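Local coordinates for hypothetical protein (Geobacillus stearothermophilus, PDB 1U84), which is of unknown function but folds as a small, all-helical, single-chain protein of the DUF1871 family, at residues W20-E33 and I57-C71. Numbering follows the deposited sequence.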
# COMPACT_ATOMS: atom_id res chain seq x y z
N TRP A 20 0.17 -1.48 7.97
CA TRP A 20 -0.56 -2.65 7.46
C TRP A 20 0.04 -3.97 8.01
O TRP A 20 -0.70 -4.86 8.46
CB TRP A 20 -0.53 -2.64 5.94
CG TRP A 20 -1.48 -3.57 5.27
CD1 TRP A 20 -2.81 -3.79 5.58
CD2 TRP A 20 -1.19 -4.36 4.14
NE1 TRP A 20 -3.35 -4.69 4.70
CE2 TRP A 20 -2.39 -5.04 3.78
CE3 TRP A 20 -0.04 -4.54 3.34
CZ2 TRP A 20 -2.44 -5.91 2.70
CZ3 TRP A 20 -0.10 -5.40 2.26
CH2 TRP A 20 -1.30 -6.07 1.94
N ASP A 21 1.37 -4.04 7.99
CA ASP A 21 2.13 -5.12 8.65
C ASP A 21 1.46 -6.51 8.50
O ASP A 21 1.09 -7.17 9.51
CB ASP A 21 2.41 -4.77 10.13
CG ASP A 21 3.42 -5.71 10.78
OD1 ASP A 21 4.04 -6.54 10.07
OD2 ASP A 21 3.59 -5.62 12.02
N PRO A 22 1.30 -6.99 7.26
CA PRO A 22 0.59 -8.25 7.00
C PRO A 22 1.26 -9.48 7.58
O PRO A 22 0.60 -10.49 7.78
CB PRO A 22 0.60 -8.34 5.48
CG PRO A 22 1.78 -7.50 5.06
CD PRO A 22 1.75 -6.35 6.00
N PHE A 23 2.56 -9.39 7.88
CA PHE A 23 3.26 -10.59 8.37
C PHE A 23 3.75 -10.45 9.82
O PHE A 23 4.54 -11.27 10.30
CB PHE A 23 4.38 -10.96 7.40
CG PHE A 23 3.89 -11.30 6.03
CD1 PHE A 23 2.95 -12.33 5.85
CD2 PHE A 23 4.31 -10.58 4.91
CE1 PHE A 23 2.47 -12.65 4.57
CE2 PHE A 23 3.83 -10.88 3.63
CZ PHE A 23 2.90 -11.91 3.47
N GLY A 24 3.29 -9.42 10.52
CA GLY A 24 3.64 -9.27 11.95
C GLY A 24 5.14 -9.08 12.16
O GLY A 24 5.75 -9.69 13.05
N LEU A 25 5.72 -8.23 11.34
CA LEU A 25 7.16 -7.95 11.37
C LEU A 25 7.51 -6.58 11.96
O LEU A 25 8.68 -6.26 12.18
CB LEU A 25 7.73 -8.06 9.92
CG LEU A 25 7.59 -9.39 9.18
CD1 LEU A 25 7.97 -9.23 7.70
CD2 LEU A 25 8.43 -10.50 9.82
N GLY A 26 6.48 -5.79 12.25
CA GLY A 26 6.63 -4.43 12.73
C GLY A 26 6.59 -3.46 11.55
O GLY A 26 7.00 -3.81 10.44
N LYS A 27 6.16 -2.24 11.84
CA LYS A 27 5.94 -1.22 10.79
C LYS A 27 7.21 -0.83 10.03
O LYS A 27 7.11 -0.33 8.90
CB LYS A 27 5.22 0.01 11.38
CG LYS A 27 6.07 0.88 12.33
CD LYS A 27 5.19 1.92 13.04
CE LYS A 27 6.01 2.82 13.96
NZ LYS A 27 5.24 4.03 14.39
N ASP A 28 8.38 -1.06 10.63
CA ASP A 28 9.65 -0.64 10.02
C ASP A 28 10.26 -1.63 9.03
O ASP A 28 11.29 -1.35 8.41
CB ASP A 28 10.68 -0.37 11.13
CG ASP A 28 10.46 0.94 11.82
OD1 ASP A 28 9.73 1.79 11.27
OD2 ASP A 28 11.02 1.13 12.92
N ALA A 29 9.63 -2.79 8.88
CA ALA A 29 10.19 -3.84 8.06
C ALA A 29 9.85 -3.66 6.57
O ALA A 29 10.25 -4.49 5.74
CB ALA A 29 9.69 -5.22 8.54
N TYR A 30 9.08 -2.62 6.25
CA TYR A 30 8.48 -2.53 4.90
C TYR A 30 8.78 -1.27 4.12
O TYR A 30 8.03 -0.90 3.22
CB TYR A 30 6.95 -2.66 4.99
CG TYR A 30 6.43 -3.90 5.69
CD1 TYR A 30 6.17 -5.08 4.98
CD2 TYR A 30 6.11 -3.86 7.06
CE1 TYR A 30 5.67 -6.21 5.62
CE2 TYR A 30 5.61 -4.99 7.72
CZ TYR A 30 5.34 -6.13 6.99
OH TYR A 30 4.83 -7.21 7.65
N ASP A 31 9.88 -0.59 4.45
CA ASP A 31 10.15 0.71 3.79
C ASP A 31 10.24 0.61 2.28
O ASP A 31 9.77 1.51 1.55
CB ASP A 31 11.44 1.35 4.33
CG ASP A 31 11.33 1.77 5.78
OD1 ASP A 31 10.21 1.85 6.33
OD2 ASP A 31 12.39 2.04 6.37
N VAL A 32 10.83 -0.48 1.78
CA VAL A 32 11.00 -0.67 0.33
C VAL A 32 9.61 -0.85 -0.32
O VAL A 32 9.25 -0.18 -1.31
CB VAL A 32 11.91 -1.87 0.07
CG1 VAL A 32 11.91 -2.26 -1.41
CG2 VAL A 32 13.31 -1.54 0.56
N GLU A 33 8.82 -1.74 0.28
CA GLU A 33 7.51 -2.07 -0.26
C GLU A 33 6.56 -0.87 -0.15
O GLU A 33 5.79 -0.61 -1.09
CB GLU A 33 6.96 -3.30 0.47
CG GLU A 33 7.78 -4.58 0.23
CD GLU A 33 9.14 -4.56 0.89
OE1 GLU A 33 9.27 -4.00 2.01
OE2 GLU A 33 10.09 -5.10 0.29
N ILE A 57 3.79 -6.54 -5.40
CA ILE A 57 4.89 -5.95 -4.62
C ILE A 57 5.23 -6.86 -3.42
O ILE A 57 6.41 -7.19 -3.16
CB ILE A 57 4.54 -4.49 -4.15
CG1 ILE A 57 4.58 -3.53 -5.35
CG2 ILE A 57 5.51 -4.06 -3.04
CD1 ILE A 57 3.88 -2.22 -5.13
N TYR A 58 4.19 -7.28 -2.70
CA TYR A 58 4.41 -8.05 -1.47
C TYR A 58 4.71 -9.50 -1.79
O TYR A 58 5.48 -10.12 -1.05
CB TYR A 58 3.22 -7.91 -0.49
CG TYR A 58 3.31 -6.65 0.33
CD1 TYR A 58 3.06 -5.39 -0.24
CD2 TYR A 58 3.61 -6.71 1.69
CE1 TYR A 58 3.17 -4.23 0.52
CE2 TYR A 58 3.69 -5.54 2.47
CZ TYR A 58 3.46 -4.29 1.86
OH TYR A 58 3.57 -3.12 2.60
N GLU A 59 4.15 -10.03 -2.89
CA GLU A 59 4.51 -11.39 -3.29
C GLU A 59 6.00 -11.45 -3.70
O GLU A 59 6.70 -12.41 -3.35
CB GLU A 59 3.63 -11.91 -4.41
CG GLU A 59 3.93 -13.37 -4.67
CD GLU A 59 3.02 -13.99 -5.69
OE1 GLU A 59 2.17 -13.26 -6.28
OE2 GLU A 59 3.15 -15.22 -5.92
N PHE A 60 6.49 -10.44 -4.42
CA PHE A 60 7.92 -10.42 -4.76
C PHE A 60 8.74 -10.39 -3.47
O PHE A 60 9.75 -11.12 -3.34
CB PHE A 60 8.35 -9.23 -5.61
CG PHE A 60 9.83 -9.16 -5.80
CD1 PHE A 60 10.47 -10.07 -6.64
CD2 PHE A 60 10.61 -8.24 -5.10
CE1 PHE A 60 11.86 -10.04 -6.82
CE2 PHE A 60 12.01 -8.20 -5.27
CZ PHE A 60 12.63 -9.11 -6.13
N ALA A 61 8.34 -9.52 -2.55
CA ALA A 61 9.14 -9.24 -1.36
C ALA A 61 9.24 -10.43 -0.43
O ALA A 61 10.26 -10.60 0.22
CB ALA A 61 8.61 -8.04 -0.59
N PHE A 62 8.15 -11.18 -0.31
CA PHE A 62 8.03 -12.20 0.74
C PHE A 62 7.80 -13.61 0.26
O PHE A 62 7.78 -14.53 1.08
CB PHE A 62 6.92 -11.82 1.74
CG PHE A 62 7.24 -10.56 2.52
CD1 PHE A 62 8.17 -10.57 3.53
CD2 PHE A 62 6.66 -9.34 2.16
CE1 PHE A 62 8.48 -9.38 4.23
CE2 PHE A 62 6.93 -8.17 2.87
CZ PHE A 62 7.87 -8.18 3.88
N ASP A 63 7.69 -13.79 -1.05
CA ASP A 63 7.46 -15.12 -1.65
C ASP A 63 6.22 -15.77 -1.04
O ASP A 63 6.23 -16.93 -0.63
CB ASP A 63 8.74 -15.98 -1.55
CG ASP A 63 9.86 -15.45 -2.45
OD1 ASP A 63 9.58 -15.09 -3.61
OD2 ASP A 63 11.03 -15.40 -2.02
N GLU A 64 5.18 -14.96 -0.96
CA GLU A 64 3.89 -15.33 -0.37
C GLU A 64 2.84 -14.40 -0.96
O GLU A 64 3.00 -13.18 -0.90
CB GLU A 64 3.93 -15.13 1.14
CG GLU A 64 4.38 -16.36 1.90
CD GLU A 64 4.67 -16.04 3.34
OE1 GLU A 64 4.25 -14.96 3.80
OE2 GLU A 64 5.31 -16.86 4.03
N PRO A 65 1.76 -14.96 -1.53
CA PRO A 65 0.69 -14.11 -2.05
C PRO A 65 -0.31 -13.73 -0.95
O PRO A 65 -0.92 -14.62 -0.33
CB PRO A 65 0.04 -14.99 -3.12
CG PRO A 65 0.18 -16.39 -2.54
CD PRO A 65 1.50 -16.39 -1.78
N ILE A 66 -0.44 -12.44 -0.67
CA ILE A 66 -1.43 -11.97 0.29
C ILE A 66 -2.77 -12.08 -0.44
O ILE A 66 -2.88 -11.68 -1.60
CB ILE A 66 -1.15 -10.51 0.76
CG1 ILE A 66 0.18 -10.44 1.52
CG2 ILE A 66 -2.30 -9.99 1.59
CD1 ILE A 66 0.58 -9.06 2.00
N PRO A 67 -3.78 -12.63 0.23
CA PRO A 67 -5.12 -12.72 -0.39
C PRO A 67 -5.54 -11.39 -1.01
O PRO A 67 -5.43 -10.34 -0.35
CB PRO A 67 -6.01 -13.06 0.78
CG PRO A 67 -5.12 -13.92 1.63
CD PRO A 67 -3.80 -13.18 1.59
N PHE A 68 -6.03 -11.45 -2.24
CA PHE A 68 -6.48 -10.25 -2.93
C PHE A 68 -7.40 -9.36 -2.08
O PHE A 68 -7.20 -8.13 -2.07
CB PHE A 68 -7.12 -10.57 -4.30
CG PHE A 68 -7.40 -9.35 -5.13
CD1 PHE A 68 -6.42 -8.82 -5.94
CD2 PHE A 68 -8.65 -8.70 -5.05
CE1 PHE A 68 -6.67 -7.67 -6.71
CE2 PHE A 68 -8.90 -7.56 -5.80
CZ PHE A 68 -7.90 -7.05 -6.63
N PRO A 69 -8.45 -9.91 -1.44
CA PRO A 69 -9.34 -9.00 -0.68
C PRO A 69 -8.64 -8.24 0.46
O PRO A 69 -9.05 -7.14 0.78
CB PRO A 69 -10.42 -9.93 -0.15
CG PRO A 69 -10.41 -11.15 -1.14
CD PRO A 69 -8.93 -11.31 -1.42
N HIS A 70 -7.60 -8.83 1.05
CA HIS A 70 -6.79 -8.10 2.04
C HIS A 70 -6.08 -6.90 1.36
O HIS A 70 -6.10 -5.81 1.90
CB HIS A 70 -5.77 -9.03 2.72
CG HIS A 70 -5.29 -8.52 4.04
ND1 HIS A 70 -6.10 -8.45 5.15
CD2 HIS A 70 -4.08 -8.08 4.44
CE1 HIS A 70 -5.42 -7.98 6.17
NE2 HIS A 70 -4.19 -7.73 5.76
N CYS A 71 -5.42 -7.15 0.22
CA CYS A 71 -4.84 -6.07 -0.62
C CYS A 71 -5.89 -5.00 -0.97
O CYS A 71 -5.59 -3.81 -0.92
CB CYS A 71 -4.22 -6.64 -1.87
SG CYS A 71 -2.87 -7.81 -1.47
O HOH W 1 -6.09 -5.01 4.71
O HOH W 2 -2.58 -6.85 7.71
O HOH W 3 3.25 -3.39 5.30
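Trp20 meets Tyr58 edge-to-face: the six-membered ring of Trp20 turns its rim onto the phenol, with the planes at 85° and Trp20 CZ3 over the middle of the Tyr58 ring, 3.8 Å from Tyr58 CZ. With CG anti to the backbone N (chi1 -167°), the indole also reaches Ile66, where Trp20 CH2 lies 3.5 Å from Ile66 CD1, and Cys71, whose sulfur sits at the ring edge. The His70 imidazole runs nearly level with the indole but is displaced along it; the rings hardly cover one another, although Trp20 CZ2 approaches His70 CD2 to 3.2 Å. A water accepts from Trp20 NE1 and donates to His70 O; a second joins Trp20 O to His70 NE2. Replacing Trp20 by an alanine would probably strip one face of Tyr58 of its edge-on ring, leave Ile66 CD1 with Pro22 but a gap on the indole side, and break the water link from the indole N-H.

Trp20, Phe23, Tyr30, Tyr58, Phe62 and His70 form an aromatic cluster in this all-helical fold, where the end of helix 8-20, the loop after it and the first turn of helix 31-41 pack on the end of helix 47-62 and the start of helix 68-85. Tyr30 touches Tyr58 CE2 obliquely through CD1 and Phe62 CZ rim to rim through CE1. Phe23 CD2 stands over a face of Phe62, the planes oblique at 59°, and Phe23 CZ touches Ile66 CG1 at 3.7 Å. Within the loop, Asp21 OD1 takes Leu25 N through its syn lone pair (2.7 Å) and Tyr30 OH through its anti one (2.6 Å), while Tyr30 OH accepts from Phe23 N. Across the phenol of Tyr58 from Trp20, Glu33 CB makes a CH-pi contact 4.2 Å from the Tyr58 ring centroid; Glu33 CG lies by Ala61 CB, and the bend at chi2 brings the carboxylate back until OE2 reaches that methyl too.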